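Local coordinates for protein glycoside hydrolase family 61 (Trichoderma reesei QM6a, PDB 5O2X) that probably cleaves cellulose by oxidation, as a copper-dependent lytic polysaccharide monooxygenase of auxiliary activity family 9, at residues N5-N10 against D73-Q78; T139-I144 against V232-S237. All blocks are in the same frame, centred on the assembly; numbering follows the deposited sequence.

Interaction 1: residues N5-N10 against D73-Q78. With MAN (alpha-D-mannopyranose), chain N; NAG (2-acetamido-2-deoxy-beta-D-glucopyranose), chain C; MAN (alpha-D-mannopyranose), chain O; MAN (alpha-D-mannopyranose), chain M.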
ATOM      1  N   ASN A   5       3.404 -10.626  -3.105  1.00  4.80           N
ATOM      2  CA  ASN A   5       3.091 -11.992  -3.522  1.00  5.50           C
ATOM      3  C   ASN A   5       1.730 -12.442  -3.017  1.00  4.77           C
ATOM      4  O   ASN A   5       1.030 -13.232  -3.692  1.00  4.75           O
ATOM      5  CB  ASN A   5       4.155 -12.993  -2.965  1.00  6.94           C
ATOM      6  CG  ASN A   5       3.924 -14.405  -3.447  1.00  7.92           C
ATOM      7  OD1 ASN A   5       4.099 -14.714  -4.641  1.00  9.34           O
ATOM      8  ND2 ASN A   5       3.492 -15.298  -2.522  1.00  8.29           N
ATOM      9  N   ASP A   6       1.388 -12.063  -1.778  1.00  4.59           N
ATOM     10  CA  ASP A   6       0.195 -12.525  -1.094  1.00  4.51           C
ATOM     11  C   ASP A   6      -0.124 -11.547  -0.001  1.00  4.51           C
ATOM     12  O   ASP A   6       0.745 -10.792   0.462  1.00  4.53           O
ATOM     13  CB  ASP A   6       0.366 -13.948  -0.553  1.00  4.89           C
ATOM     14  CG  ASP A   6       1.469 -14.063   0.449  1.00  5.21           C
ATOM     15  OD1 ASP A   6       1.152 -13.810   1.680  1.00  5.27           O
ATOM     16  OD2 ASP A   6       2.627 -14.336   0.132  1.00  5.77           O
ATOM     17  N   ILE A   7      -1.393 -11.592   0.427  1.00  4.44           N
ATOM     18  CA  ILE A   7      -1.805 -10.918   1.680  1.00  4.52           C
ATOM     19  C   ILE A   7      -2.441 -11.968   2.576  1.00  4.59           C
ATOM     20  O   ILE A   7      -3.001 -12.951   2.078  1.00  5.59           O
ATOM     21  CB  ILE A   7      -2.716  -9.700   1.435  1.00  4.73           C
ATOM     22  CG1 ILE A   7      -4.081 -10.079   0.877  1.00  5.15           C
ATOM     23  CG2 ILE A   7      -2.006  -8.696   0.535  1.00  5.02           C
ATOM     24  CD1 ILE A   7      -5.037  -8.908   0.731  1.00  5.79           C
ATOM     25  N   VAL A   8      -2.314 -11.772   3.883  1.00  4.78           N
ATOM     26  CA  VAL A   8      -2.832 -12.754   4.855  1.00  4.73           C
ATOM     27  C   VAL A   8      -3.703 -11.996   5.833  1.00  5.04           C
ATOM     28  O   VAL A   8      -3.215 -11.111   6.553  1.00  5.06           O
ATOM     29  CB  VAL A   8      -1.724 -13.518   5.549  1.00  5.05           C
ATOM     30  CG1 VAL A   8      -2.289 -14.585   6.454  1.00  5.67           C
ATOM     31  CG2 VAL A   8      -0.735 -14.118   4.534  1.00  5.72           C
ATOM     32  N   ILE A   9      -4.993 -12.317   5.835  1.00  5.55           N
ATOM     33  CA  ILE A   9      -6.002 -11.528   6.578  1.00  6.11           C
ATOM     34  C   ILE A   9      -6.481 -12.397   7.728  1.00  6.78           C
ATOM     35  O   ILE A   9      -7.152 -13.429   7.492  1.00  6.61           O
ATOM     36  CB  ILE A   9      -7.170 -11.131   5.666  1.00  5.85           C
ATOM     37  CG1 ILE A   9      -6.655 -10.428   4.395  1.00  6.25           C
ATOM     38  CG2 ILE A   9      -8.175 -10.289   6.463  1.00  6.66           C
ATOM     39  CD1 ILE A   9      -7.725  -9.926   3.469  1.00  6.90           C
ATOM     40  N   ASN A  10      -6.078 -12.070   8.944  1.00  7.59           N
ATOM     41  CA  ASN A  10      -6.398 -12.981  10.077  0.67  8.89           C
ATOM     42  C   ASN A  10      -6.128 -14.401   9.792  1.00  8.81           C
ATOM     43  O   ASN A  10      -6.940 -15.280  10.081  1.00 10.70           O
ATOM     44  CB  ASN A  10      -7.830 -12.917  10.545  0.67  9.64           C
ATOM     45  CG  ASN A  10      -8.186 -11.625  11.091  0.67  8.26           C
ATOM     46  OD1 ASN A  10      -7.376 -10.706  11.240  0.67  9.20           O
ATOM     47  ND2 ASN A  10      -9.440 -11.543  11.465  0.67  9.69           N
ATOM     48  N   ASP A  73      -9.878  -6.398  11.648  1.00  9.00           N
ATOM     49  CA  ASP A  73      -8.968  -7.442  11.171  1.00  8.68           C
ATOM     50  C   ASP A  73      -7.615  -6.839  10.797  1.00  7.44           C
ATOM     51  O   ASP A  73      -7.527  -5.667  10.395  1.00  7.75           O
ATOM     52  CB  ASP A  73      -9.556  -8.129   9.888  1.00 10.49           C
ATOM     53  CG  ASP A  73     -10.731  -9.035  10.132  0.80 10.40           C
ATOM     54  OD1 ASP A  73     -11.044  -9.283  11.315  0.80 12.39           O
ATOM     55  OD2 ASP A  73     -11.311  -9.543   9.105  0.80 11.15           O
ATOM     56  N   THR A  74      -6.564  -7.654  10.933  1.00  8.13           N
ATOM     57  CA  THR A  74      -5.265  -7.219  10.477  1.00  7.53           C
ATOM     58  C   THR A  74      -4.925  -7.928   9.164  1.00  7.01           C
ATOM     59  O   THR A  74      -5.322  -9.053   8.894  1.00 10.42           O
ATOM     60  CB  THR A  74      -4.127  -7.374  11.456  1.00 10.26           C
ATOM     61  OG1 THR A  74      -3.757  -8.717  11.557  1.00 14.05           O
ATOM     62  CG2 THR A  74      -4.374  -6.642  12.740  1.00 11.12           C
ATOM     63  N   ILE A  75      -4.214  -7.183   8.329  1.00  5.69           N
ATOM     64  CA  ILE A  75      -3.803  -7.652   6.999  1.00  5.25           C
ATOM     65  C   ILE A  75      -2.282  -7.557   6.936  1.00  4.84           C
ATOM     66  O   ILE A  75      -1.698  -6.499   7.179  1.00  5.44           O
ATOM     67  CB  ILE A  75      -4.440  -6.788   5.899  1.00  5.38           C
ATOM     68  CG1 ILE A  75      -5.975  -6.871   6.006  1.00  6.14           C
ATOM     69  CG2 ILE A  75      -3.935  -7.261   4.523  1.00  5.79           C
ATOM     70  CD1 ILE A  75      -6.717  -6.102   4.953  1.00  7.32           C
ATOM     71  N   LEU A  76      -1.672  -8.684   6.620  1.00  4.62           N
ATOM     72  CA  LEU A  76      -0.233  -8.809   6.411  1.00  4.76           C
ATOM     73  C   LEU A  76       0.044  -8.785   4.923  1.00  4.48           C
ATOM     74  O   LEU A  76      -0.565  -9.537   4.146  1.00  5.32           O
ATOM     75  CB  LEU A  76       0.266 -10.112   7.077  1.00  4.81           C
ATOM     76  CG  LEU A  76       1.751 -10.410   6.872  1.00  5.19           C
ATOM     77  CD1 LEU A  76       2.267 -11.136   8.064  1.00  7.36           C
ATOM     78  CD2 LEU A  76       1.988 -11.213   5.571  1.00  6.20           C
ATOM     79  N   PHE A  77       0.972  -7.916   4.518  1.00  4.37           N
ATOM     80  CA  PHE A  77       1.441  -7.813   3.140  1.00  4.20           C
ATOM     81  C   PHE A  77       2.794  -8.508   3.036  1.00  4.29           C
ATOM     82  O   PHE A  77       3.690  -8.212   3.818  1.00  4.91           O
ATOM     83  CB  PHE A  77       1.630  -6.363   2.735  1.00  4.34           C
ATOM     84  CG  PHE A  77       0.396  -5.526   2.854  1.00  4.61           C
ATOM     85  CD1 PHE A  77      -0.602  -5.524   1.887  1.00  4.66           C
ATOM     86  CD2 PHE A  77       0.246  -4.730   3.978  1.00  5.64           C
ATOM     87  CE1 PHE A  77      -1.719  -4.737   2.048  1.00  5.51           C
ATOM     88  CE2 PHE A  77      -0.835  -3.921   4.140  1.00  6.16           C
ATOM     89  CZ  PHE A  77      -1.824  -3.915   3.185  1.00  6.48           C
ATOM     90  N   GLN A  78       2.943  -9.405   2.054  1.00  4.19           N
ATOM     91  CA  GLN A  78       4.199 -10.139   1.828  1.00  3.85           C
ATOM     92  C   GLN A  78       4.867  -9.652   0.557  1.00  4.08           C
ATOM     93  O   GLN A  78       4.365  -9.915  -0.545  1.00  4.56           O
ATOM     94  CB  GLN A  78       3.910 -11.618   1.718  1.00  4.18           C
ATOM     95  CG  GLN A  78       5.153 -12.482   1.442  1.00  4.41           C
ATOM     96  CD  GLN A  78       6.032 -12.554   2.663  1.00  4.49           C
ATOM     97  OE1 GLN A  78       5.643 -13.165   3.675  1.00  4.93           O
ATOM     98  NE2 GLN A  78       7.204 -11.914   2.612  1.00  4.69           N
TER
HETATM   99  C1  MAN N 313      -0.825 -13.548  11.917  0.58  6.80           C
HETATM  100  C2  MAN N 313      -2.008 -13.601  10.964  0.58  6.04           C
HETATM  101  C3  MAN N 313      -1.942 -12.412   9.978  0.58  5.92           C
HETATM  102  C4  MAN N 313      -1.866 -11.121  10.762  0.58  6.12           C
HETATM  103  C5  MAN N 313      -0.644 -11.182  11.671  0.58  7.14           C
HETATM  104  C6  MAN N 313      -0.511  -9.977  12.556  0.58  8.58           C
HETATM  105  O2  MAN N 313      -3.233 -13.551  11.670  0.58  6.60           O
HETATM  106  O3  MAN N 313      -3.075 -12.457   9.117  0.58  5.96           O
HETATM  107  O4  MAN N 313      -1.767 -10.035   9.851  0.58  6.78           O
HETATM  108  O5  MAN N 313      -0.717 -12.289  12.549  0.58  7.27           O
HETATM  109  O6  MAN N 313      -1.749  -9.730  13.272  0.58 10.47           O
HETATM  110  C1  NAG C 302       9.796 -15.427   4.086  0.85  5.59           C
HETATM  111  C2  NAG C 302       9.414 -16.858   4.318  0.85  5.50           C
HETATM  112  C3  NAG C 302       9.675 -17.632   3.027  0.85  6.62           C
HETATM  113  C4  NAG C 302       8.945 -17.030   1.861  0.85  6.68           C
HETATM  114  C5  NAG C 302       9.192 -15.531   1.775  0.85  6.92           C
HETATM  115  C6  NAG C 302       8.253 -14.854   0.820  0.85  7.85           C
HETATM  116  C7  NAG C 302       9.633 -18.262   6.293  0.85  5.95           C
HETATM  117  C8  NAG C 302      10.545 -18.762   7.368  0.85  7.06           C
HETATM  118  N2  NAG C 302      10.164 -17.416   5.417  0.85  5.58           N
HETATM  119  O3  NAG C 302       9.317 -19.018   3.156  0.85  7.34           O
HETATM  120  O4  NAG C 302       9.349 -17.638   0.617  0.85  8.56           O
HETATM  121  O5  NAG C 302       8.945 -14.909   3.071  0.85  5.76           O
HETATM  122  O6  NAG C 302       6.896 -15.124   1.134  0.85  8.03           O
HETATM  123  O7  NAG C 302       8.438 -18.593   6.239  0.85  6.54           O
HETATM  124  C1  MAN O 314      -6.213 -20.892  10.564  0.55  9.63           C
HETATM  125  C2  MAN O 314      -7.438 -20.093  10.168  0.55  9.94           C
HETATM  126  C3  MAN O 314      -7.236 -18.648  10.643  0.55 10.09           C
HETATM  127  C4  MAN O 314      -6.944 -18.592  12.152  0.55 11.46           C
HETATM  128  C5  MAN O 314      -5.798 -19.525  12.532  0.55 13.33           C
HETATM  129  C6  MAN O 314      -5.584 -19.661  14.030  0.55 16.39           C
HETATM  130  O2  MAN O 314      -8.620 -20.675  10.751  0.55 12.65           O
HETATM  131  O3  MAN O 314      -8.355 -17.856  10.295  0.55 10.46           O
HETATM  132  O4  MAN O 314      -6.568 -17.252  12.517  0.55 13.54           O
HETATM  133  O5  MAN O 314      -6.058 -20.823  11.976  0.55 11.23           O
HETATM  134  O6  MAN O 314      -6.624 -20.497  14.516  0.55 20.68           O
HETATM  135  C1  MAN M 312       6.588 -13.499   7.879  1.00  5.09           C
HETATM  136  C2  MAN M 312       5.840 -14.283   6.838  1.00  5.28           C
HETATM  137  C3  MAN M 312       5.351 -15.603   7.390  1.00  5.14           C
HETATM  138  C4  MAN M 312       6.458 -16.381   8.055  1.00  5.39           C
HETATM  139  C5  MAN M 312       7.210 -15.491   9.038  1.00  5.48           C
HETATM  140  C6  MAN M 312       8.446 -16.154   9.596  1.00  6.99           C
HETATM  141  O2  MAN M 312       6.745 -14.508   5.752  1.00  5.89           O
HETATM  142  O3  MAN M 312       4.765 -16.399   6.348  1.00  6.12           O
HETATM  143  O4  MAN M 312       5.884 -17.489   8.761  1.00  6.32           O
HETATM  144  O5  MAN M 312       7.624 -14.263   8.448  1.00  5.20           O
HETATM  145  O6  MAN M 312       9.021 -15.363  10.637  1.00  9.66           O
HETATM  146  O   HOH W   1       2.996 -14.275   3.553  0.98  6.15           O
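Val8 and Thr74, on neighbouring strands, meet the same mannose. Thr74 OG1 hydrogen-bonds to both O4 and O6 of this sugar (MAN chain N), at 2.9 Å from O4. The sugar O3 donates a weak hydrogen bond to Val8 O. Strands 5-9 and 74-78 run antiparallel in the five-stranded sheet of the immunoglobulin-like beta-sandwich of these enzymes. Val8 and Leu76 form a hydrogen-bonded pair, with Val8 N 2.9 Å from Leu76 O. The side chains of Ile7, Ile9, Ile75 and Phe77 lie on one face of the sheet. Ile9 CG1 packs alongside Ile75 CG1. Ile75 CG2 sits 4.1 Å above the plane of the Phe77 ring, offset toward its rim. The ring also stacks with His157.

The other face carries Asp6, Val8, Leu76 and Gln78, and here sugars take part. Asp6 and Gln78 lie side by side and point the same way. The first torsion of Asp6 (chi1 61°) sets CG between the backbone N and the carbonyl carbon, which puts Asp6 CG 3.7 Å from Gln78 CB. Asp6 OD2 touches Gln78 CG at 3.4 Å. Asp6 OD2 also accepts a hydrogen bond from Asn5 ND2 at 3.0 Å, through its anti lone pair. Asp6 OD1 takes one proton of a water, which gives the other to Gln78 OE1. An alanine here would probably leave Asn5 ND2 without this acceptor and the water held by Gln78 OE1 but no longer by a carboxylate. Gln78 NE2 hydrogen-bonds to Asn137 O, while Gln78 OE1 accepts a hydrogen bond from O2 of a second mannose (MAN chain M) at 2.7 Å.

Interaction 2: residues T139-I144 against V232-S237. With MAN (alpha-D-mannopyranose), chain M; MAN (alpha-D-mannopyranose), chain N; MAN (alpha-D-mannopyranose), chain L.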
ATOM      1  N   THR A 139       7.544  -8.313   5.509  1.00  4.19           N
ATOM      2  CA  THR A 139       6.124  -8.129   5.722  1.00  4.12           C
ATOM      3  C   THR A 139       5.847  -6.801   6.386  1.00  4.02           C
ATOM      4  O   THR A 139       6.689  -6.208   7.074  1.00  4.22           O
ATOM      5  CB  THR A 139       5.492  -9.268   6.532  1.00  3.97           C
ATOM      6  OG1 THR A 139       5.968  -9.270   7.885  1.00  4.43           O
ATOM      7  CG2 THR A 139       5.725 -10.614   5.877  1.00  4.34           C
ATOM      8  N   TRP A 140       4.588  -6.365   6.227  1.00  4.13           N
ATOM      9  CA  TRP A 140       4.025  -5.196   6.925  1.00  4.19           C
ATOM     10  C   TRP A 140       2.638  -5.573   7.336  1.00  4.32           C
ATOM     11  O   TRP A 140       1.911  -6.224   6.564  1.00  4.55           O
ATOM     12  CB  TRP A 140       4.000  -3.963   6.027  1.00  4.38           C
ATOM     13  CG  TRP A 140       3.644  -2.711   6.750  1.00  4.26           C
ATOM     14  CD1 TRP A 140       2.431  -2.051   6.760  1.00  4.34           C
ATOM     15  CD2 TRP A 140       4.483  -1.990   7.650  1.00  4.21           C
ATOM     16  NE1 TRP A 140       2.486  -0.966   7.577  1.00  4.63           N
ATOM     17  CE2 TRP A 140       3.723  -0.892   8.156  1.00  4.68           C
ATOM     18  CE3 TRP A 140       5.805  -2.146   8.081  1.00  5.04           C
ATOM     19  CZ2 TRP A 140       4.258   0.042   9.057  1.00  5.17           C
ATOM     20  CZ3 TRP A 140       6.330  -1.226   8.946  1.00  5.65           C
ATOM     21  CH2 TRP A 140       5.564  -0.166   9.450  1.00  5.92           C
ATOM     22  N   VAL A 141       2.206  -5.136   8.535  1.00  4.34           N
ATOM     23  CA  VAL A 141       0.868  -5.394   9.062  0.81  4.68           C
ATOM     24  C   VAL A 141       0.114  -4.096   9.206  1.00  4.29           C
ATOM     25  O   VAL A 141       0.624  -3.151   9.810  1.00  4.76           O
ATOM     26  CB  VAL A 141       0.952  -6.109  10.427  0.81  5.96           C
ATOM     27  CG1 VAL A 141      -0.442  -6.330  11.021  0.81  6.43           C
ATOM     28  CG2 VAL A 141       1.666  -7.442  10.245  0.81  7.03           C
ATOM     29  N   VAL A 142      -1.122  -4.054   8.670  0.93  5.03           N
ATOM     30  CA  VAL A 142      -2.046  -2.914   8.878  0.93  5.26           C
ATOM     31  C   VAL A 142      -3.314  -3.460   9.506  0.93  5.47           C
ATOM     32  O   VAL A 142      -3.731  -4.568   9.214  0.93  6.78           O
ATOM     33  CB  VAL A 142      -2.295  -2.145   7.543  0.93  5.86           C
ATOM     34  CG1 VAL A 142      -3.197  -2.933   6.611  0.93  6.09           C
ATOM     35  CG2 VAL A 142      -2.827  -0.736   7.790  0.93  6.69           C
ATOM     36  N   LYS A 143      -3.953  -2.625  10.318  1.00  5.91           N
ATOM     37  CA  LYS A 143      -5.235  -2.954  10.911  0.54  5.93           C
ATOM     38  C   LYS A 143      -6.359  -2.163  10.262  1.00  5.99           C
ATOM     39  O   LYS A 143      -6.280  -0.929  10.166  1.00  6.50           O
ATOM     40  CB  LYS A 143      -5.185  -2.715  12.415  0.54  6.19           C
ATOM     41  CG  LYS A 143      -6.526  -2.949  13.081  0.54  7.37           C
ATOM     42  CD  LYS A 143      -6.430  -2.888  14.602  0.54  8.65           C
ATOM     43  CE  LYS A 143      -7.778  -2.591  15.255  0.54  9.68           C
ATOM     44  NZ  LYS A 143      -7.672  -2.390  16.739  0.54 10.66           N
ATOM     45  N   ILE A 144      -7.388  -2.868   9.808  1.00  6.17           N
ATOM     46  CA  ILE A 144      -8.583  -2.167   9.333  1.00  6.45           C
ATOM     47  C   ILE A 144      -9.288  -1.579  10.587  1.00  6.59           C
ATOM     48  O   ILE A 144      -9.563  -2.308  11.540  1.00  7.33           O
ATOM     49  CB  ILE A 144      -9.507  -3.127   8.608  1.00  6.98           C
ATOM     50  CG1 ILE A 144      -8.788  -3.749   7.408  1.00  7.49           C
ATOM     51  CG2 ILE A 144     -10.780  -2.422   8.198  1.00  7.37           C
ATOM     52  CD1 ILE A 144      -8.204  -2.788   6.406  1.00  8.31           C
ATOM     53  N   VAL A 232       0.272  -0.339  13.872  1.00  5.25           N
ATOM     54  CA  VAL A 232       0.032  -1.370  14.880  1.00  5.81           C
ATOM     55  C   VAL A 232       1.278  -2.253  15.007  1.00  5.23           C
ATOM     56  O   VAL A 232       2.208  -2.173  14.193  1.00  5.12           O
ATOM     57  CB  VAL A 232      -1.207  -2.219  14.572  1.00  6.67           C
ATOM     58  CG1 VAL A 232      -2.464  -1.359  14.607  1.00  7.44           C
ATOM     59  CG2 VAL A 232      -1.091  -3.018  13.243  1.00  6.76           C
ATOM     60  N   ALA A 233       1.336  -3.042  16.064  1.00  6.30           N
ATOM     61  CA  ALA A 233       2.541  -3.808  16.339  1.00  6.62           C
ATOM     62  C   ALA A 233       2.873  -4.717  15.140  1.00  6.10           C
ATOM     63  O   ALA A 233       2.057  -5.526  14.691  1.00  7.31           O
ATOM     64  CB  ALA A 233       2.399  -4.636  17.594  1.00  8.51           C
ATOM     65  N   GLN A 234       4.098  -4.567  14.648  1.00  5.55           N
ATOM     66  CA  GLN A 234       4.594  -5.351  13.514  1.00  5.43           C
ATOM     67  C   GLN A 234       5.105  -6.716  13.965  1.00  6.32           C
ATOM     68  O   GLN A 234       5.548  -6.887  15.080  1.00  9.13           O
ATOM     69  CB  GLN A 234       5.705  -4.607  12.803  1.00  4.93           C
ATOM     70  CG  GLN A 234       5.232  -3.258  12.255  1.00  5.17           C
ATOM     71  CD  GLN A 234       4.145  -3.435  11.222  1.00  4.90           C
ATOM     72  OE1 GLN A 234       4.334  -4.166  10.218  1.00  4.86           O
ATOM     73  NE2 GLN A 234       2.991  -2.865  11.463  1.00  5.34           N
ATOM     74  N   GLY A 235       5.066  -7.668  13.053  1.00  5.84           N
ATOM     75  CA  GLY A 235       5.531  -9.021  13.279  1.00  6.02           C
ATOM     76  C   GLY A 235       4.822  -9.952  12.330  1.00  5.48           C
ATOM     77  O   GLY A 235       3.623  -9.884  12.145  1.00  6.12           O
ATOM     78  N   SER A 236       5.598 -10.829  11.692  1.00  5.48           N
ATOM     79  CA  SER A 236       5.041 -11.737  10.688  1.00  5.31           C
ATOM     80  C   SER A 236       4.296 -12.863  11.368  1.00  6.09           C
ATOM     81  O   SER A 236       4.639 -13.293  12.461  1.00  8.04           O
ATOM     82  CB  SER A 236       6.195 -12.278   9.879  1.00  5.22           C
ATOM     83  OG  SER A 236       5.622 -13.107   8.855  1.00  5.14           O
ATOM     84  N   SER A 237       3.270 -13.368  10.698  1.00  6.70           N
ATOM     85  CA  SER A 237       2.618 -14.597  11.136  1.00  6.88           C
ATOM     86  C   SER A 237       2.264 -15.400   9.904  1.00  6.07           C
ATOM     87  O   SER A 237       2.110 -14.868   8.803  1.00  6.83           O
ATOM     88  CB  SER A 237       1.397 -14.324  11.990  1.00  7.63           C
ATOM     89  OG  SER A 237       0.370 -13.849  11.181  1.00  7.55           O
TER
HETATM   90  C1  MAN M 312       6.588 -13.499   7.879  1.00  5.09           C
HETATM   91  C2  MAN M 312       5.840 -14.283   6.838  1.00  5.28           C
HETATM   92  C3  MAN M 312       5.351 -15.603   7.390  1.00  5.14           C
HETATM   93  C4  MAN M 312       6.458 -16.381   8.055  1.00  5.39           C
HETATM   94  C5  MAN M 312       7.210 -15.491   9.038  1.00  5.48           C
HETATM   95  C6  MAN M 312       8.446 -16.154   9.596  1.00  6.99           C
HETATM   96  O2  MAN M 312       6.745 -14.508   5.752  1.00  5.89           O
HETATM   97  O3  MAN M 312       4.765 -16.399   6.348  1.00  6.12           O
HETATM   98  O4  MAN M 312       5.884 -17.489   8.761  1.00  6.32           O
HETATM   99  O5  MAN M 312       7.624 -14.263   8.448  1.00  5.20           O
HETATM  100  O6  MAN M 312       9.021 -15.363  10.637  1.00  9.66           O
HETATM  101  C1  MAN N 313      -0.825 -13.548  11.917  0.58  6.80           C
HETATM  102  C2  MAN N 313      -2.008 -13.601  10.964  0.58  6.04           C
HETATM  103  C3  MAN N 313      -1.942 -12.412   9.978  0.58  5.92           C
HETATM  104  C4  MAN N 313      -1.866 -11.121  10.762  0.58  6.12           C
HETATM  105  C5  MAN N 313      -0.644 -11.182  11.671  0.58  7.14           C
HETATM  106  C6  MAN N 313      -0.511  -9.977  12.556  0.58  8.58           C
HETATM  107  O2  MAN N 313      -3.233 -13.551  11.670  0.58  6.60           O
HETATM  108  O3  MAN N 313      -3.075 -12.457   9.117  0.58  5.96           O
HETATM  109  O4  MAN N 313      -1.767 -10.035   9.851  0.58  6.78           O
HETATM  110  O5  MAN N 313      -0.717 -12.289  12.549  0.58  7.27           O
HETATM  111  O6  MAN N 313      -1.749  -9.730  13.272  0.58 10.47           O
HETATM  112  C1  MAN L 311       3.925   0.537  14.604  1.00  4.79           C
HETATM  113  C2  MAN L 311       4.240   0.921  16.041  1.00  4.84           C
HETATM  114  C3  MAN L 311       5.466   1.817  16.123  1.00  5.03           C
HETATM  115  C4  MAN L 311       6.654   1.164  15.441  1.00  4.94           C
HETATM  116  C5  MAN L 311       6.256   0.790  14.008  1.00  5.00           C
HETATM  117  C6  MAN L 311       7.336  -0.009  13.312  1.00  5.64           C
HETATM  118  O2  MAN L 311       4.423  -0.273  16.806  1.00  4.90           O
HETATM  119  O3  MAN L 311       5.779   2.135  17.494  1.00  5.55           O
HETATM  120  O4  MAN L 311       7.772   2.029  15.348  1.00  5.29           O
HETATM  121  O5  MAN L 311       5.079  -0.032  13.998  1.00  4.96           O
HETATM  122  O6  MAN L 311       7.668  -1.217  14.020  1.00  6.02           O
HETATM  123  O   HOH W   2       6.814  -5.285   9.658  1.00  4.86           O
HETATM  124  O   HOH W   3       5.309  -7.675  10.198  1.00  5.69           O
HETATM  125  O   HOH W   4       0.225  -0.614  10.936  0.95  4.79           O
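Gln234 grips the backbone of Val141 with both ends of its amide. Gln234 OE1 accepts a hydrogen bond from Val141 N at 2.9 Å, in the carbonyl plane and on a lone pair. NE2 donates to Val141 O in an almost straight bond (173°). The chain of Gln234 bends at chi2 (-62°), which turns CD back toward the strand. NE2 also donates to Val232 O, from above that carbonyl's plane. Three bonds therefore fix the rotation of the amide. The amide is stacked on one face of the Trp140 ring, the two planes 20° apart, with Gln234 OE1 3.2 Å above the ring plane. Trp140 NE1 hydrogen-bonds to Asp115.

Strand 139-143 is an outer strand of the five-stranded sheet. The irregular 232-237 segment runs beside it, and the glutamine amide pairs with the strand as a neighbouring backbone would. This fits a predicted linker being an integral part of the catalytic domain. Val232 CG2 meets Val141 CG1 at 4.0 Å, and Val232 CG1 rests on Lys143 CB. Ser236 OG carries an O-linked mannose (MAN chain M), whose C1 lies 3.6 Å from Thr139 CG2.

From the N terminus, interaction 1 comes first. It joins strand 3-9 to strand 74-80 and closes a loop of 62 residues that holds strands 12-15 and 67-70. Interaction 2 opens later, at strand 139-143. It closes a loop of 87 residues that includes the long strands 151-161 and 172-183 of the other sheet. The two are in series and neither nest nor cross. They meet because strands 74-80 and 139-143 are neighbours, with a probable hydrogen bond from Phe77 N to Trp140 O. Beyond 232-237 the chain passes to strand 241-243, at the other outer edge of the sheet. The mannoses on Ser236 and Ser237 both reach interaction 1.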